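Local coordinates for STAS/SEC14 domain-containing protein (PDB 2Q3L), which is of unknown function but has a SpoIIAA-like (STAS) fold and may associate with membranes and bind ligands, at residues 9-14 / 20-25. Residues are numbered along the deposited sequence; the frame is centred on the assembly and turned at random.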
loop_
_atom_site.group_PDB
_atom_site.type_symbol
_atom_site.label_atom_id
_atom_site.label_comp_id
_atom_site.label_asym_id
_atom_site.label_seq_id
_atom_site.Cartn_x
_atom_site.Cartn_y
_atom_site.Cartn_z
ATOM N N ILE A 9 7.230 4.285 8.690
ATOM C CA ILE A 9 7.885 3.735 9.868
ATOM C C ILE A 9 9.125 4.551 10.089
ATOM O O ILE A 9 9.908 4.730 9.170
ATOM C CB ILE A 9 8.293 2.270 9.702
ATOM C CG1 ILE A 9 7.126 1.456 9.146
ATOM C CG2 ILE A 9 8.769 1.706 11.002
ATOM C CD1 ILE A 9 7.464 0.011 8.803
ATOM N N ALA A 10 9.254 5.110 11.297
ATOM C CA ALA A 10 10.466 5.789 11.727
ATOM C C ALA A 10 11.213 4.735 12.537
ATOM O O ALA A 10 10.598 4.071 13.358
ATOM C CB ALA A 10 10.142 6.989 12.650
ATOM N N ILE A 11 12.507 4.579 12.281
ATOM C CA ILE A 11 13.371 3.673 13.036
ATOM C C ILE A 11 14.595 4.444 13.538
ATOM O O ILE A 11 15.183 5.244 12.805
ATOM C CB ILE A 11 13.793 2.418 12.233
ATOM C CG1 ILE A 11 14.616 1.470 13.096
ATOM C CG2 ILE A 11 14.564 2.751 10.965
ATOM C CD1 ILE A 11 14.802 0.130 12.474
ATOM N N GLY A 12 14.959 4.246 14.795
ATOM C CA GLY A 12 16.145 4.875 15.318
ATOM C C GLY A 12 16.668 4.118 16.518
ATOM O O GLY A 12 16.012 3.219 17.000
ATOM N N ILE A 13 17.854 4.486 16.987
ATOM C CA ILE A 13 18.427 3.894 18.164
ATOM C C ILE A 13 18.399 5.003 19.196
ATOM O O ILE A 13 18.904 6.082 18.934
ATOM C CB ILE A 13 19.775 3.251 17.900
ATOM C CG1 ILE A 13 19.520 2.042 16.971
ATOM C CG2 ILE A 13 20.401 2.814 19.239
ATOM C CD1 ILE A 13 20.776 1.424 16.386
ATOM N N GLU A 14 17.697 4.747 20.311
ATOM C CA GLU A 14 17.500 5.710 21.393
ATOM C C GLU A 14 18.214 5.248 22.674
ATOM O O GLU A 14 18.674 4.112 22.790
ATOM C CB GLU A 14 15.984 5.969 21.664
ATOM C CG GLU A 14 15.221 6.748 20.542
ATOM C CD GLU A 14 13.825 7.344 20.933
ATOM O OE1 GLU A 14 13.055 6.798 21.762
ATOM O OE2 GLU A 14 13.478 8.387 20.352
ATOM N N PHE A 20 20.870 1.472 25.500
ATOM C CA PHE A 20 20.414 1.824 24.175
ATOM C C PHE A 20 19.252 0.875 23.823
ATOM O O PHE A 20 19.185 -0.231 24.328
ATOM C CB PHE A 20 21.519 1.731 23.133
ATOM C CG PHE A 20 22.539 2.822 23.225
ATOM C CD1 PHE A 20 22.218 4.130 22.834
ATOM C CD2 PHE A 20 23.847 2.545 23.646
ATOM C CE1 PHE A 20 23.163 5.160 22.898
ATOM C CE2 PHE A 20 24.814 3.577 23.707
ATOM C CZ PHE A 20 24.465 4.883 23.361
ATOM N N TYR A 21 18.302 1.333 23.017
ATOM C CA TYR A 21 17.215 0.476 22.588
ATOM C C TYR A 21 16.856 0.885 21.171
ATOM O O TYR A 21 17.122 2.013 20.744
ATOM C CB TYR A 21 15.984 0.537 23.529
ATOM C CG TYR A 21 15.320 1.887 23.641
ATOM C CD1 TYR A 21 15.772 2.839 24.564
ATOM C CD2 TYR A 21 14.247 2.223 22.840
ATOM C CE1 TYR A 21 15.158 4.098 24.669
ATOM C CE2 TYR A 21 13.629 3.468 22.929
ATOM C CZ TYR A 21 14.083 4.399 23.837
ATOM O OH TYR A 21 13.464 5.633 23.905
ATOM N N LEU A 22 16.263 -0.058 20.453
ATOM C CA LEU A 22 15.846 0.146 19.091
ATOM C C LEU A 22 14.420 0.677 19.151
ATOM O O LEU A 22 13.587 0.133 19.865
ATOM C CB LEU A 22 15.976 -1.173 18.326
ATOM C CG LEU A 22 15.760 -1.148 16.833
ATOM C CD1 LEU A 22 16.682 -0.168 16.166
ATOM C CD2 LEU A 22 15.893 -2.581 16.222
ATOM N N ALA A 23 14.168 1.791 18.462
ATOM C CA ALA A 23 12.863 2.442 18.512
ATOM C C ALA A 23 12.235 2.485 17.160
ATOM O O ALA A 23 12.899 2.799 16.157
ATOM C CB ALA A 23 12.988 3.874 19.059
ATOM N N PHE A 24 10.947 2.171 17.142
ATOM C CA PHE A 24 10.134 2.238 15.943
ATOM C C PHE A 24 8.910 3.054 16.260
ATOM O O PHE A 24 8.399 3.047 17.388
ATOM C CB PHE A 24 9.610 0.864 15.532
ATOM C CG PHE A 24 10.672 -0.156 15.292
ATOM C CD1 PHE A 24 11.213 -0.846 16.342
ATOM C CD2 PHE A 24 11.075 -0.463 13.992
ATOM C CE1 PHE A 24 12.179 -1.795 16.122
ATOM C CE2 PHE A 24 12.038 -1.424 13.751
ATOM C CZ PHE A 24 12.592 -2.088 14.820
ATOM N N LYS A 25 8.411 3.727 15.241
ATOM C CA LYS A 25 7.165 4.443 15.343
ATOM C C LYS A 25 6.480 4.231 14.010
ATOM O O LYS A 25 6.954 4.710 12.976
ATOM C CB LYS A 25 7.318 5.934 15.651
ATOM C CG LYS A 25 5.936 6.559 15.805
ATOM C CD LYS A 25 5.923 8.024 16.018
ATOM C CE LYS A 25 4.457 8.428 16.312
ATOM N NZ LYS A 25 4.331 9.841 16.517
#
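One face of the Tyr21 ring is covered by Glu14, whose CB lies 3.7 Å from the ring centroid in a CH-pi contact. The carboxylate stands nearly perpendicular to that ring, 88° between planes, and Glu14 OE1 accepts a hydrogen bond from Tyr21 OH, modelled at a doubtfully short 2.5 Å. Tyr21 reaches this spot because its CG sits between backbone N and carbonyl carbon (chi1 62°), which folds the ring back under Glu14. Glu14 O lies at the edge of the Phe20 ring, 3.5 Å from Phe20 CD1. On the opposite side of the sheet, Ile9 CG2 lies at the Phe24 ring edge, a loose 4.4 Å from Phe24 CD2, while Ile11 CD1 comes obliquely to Phe24 CE2 at 3.4 Å. Ile13 CG1 packs on Leu22 CD1 at 3.7 Å, continuing this apolar row, and helix 32-45 covers Ile9, Ile11 and Leu22. Between the faces the strands form an antiparallel beta hairpin, with six backbone hydrogen bonds in pairs at Ala10-Lys25, Gly12-Ala23 and Glu14-Tyr21. Strand 7-16 is outermost within the chain, but Ile9 bonds on to the second subunit. Glu14 OE1 also makes a salt bridge to Lys118, whose positive charge would favour an ionised carboxylate.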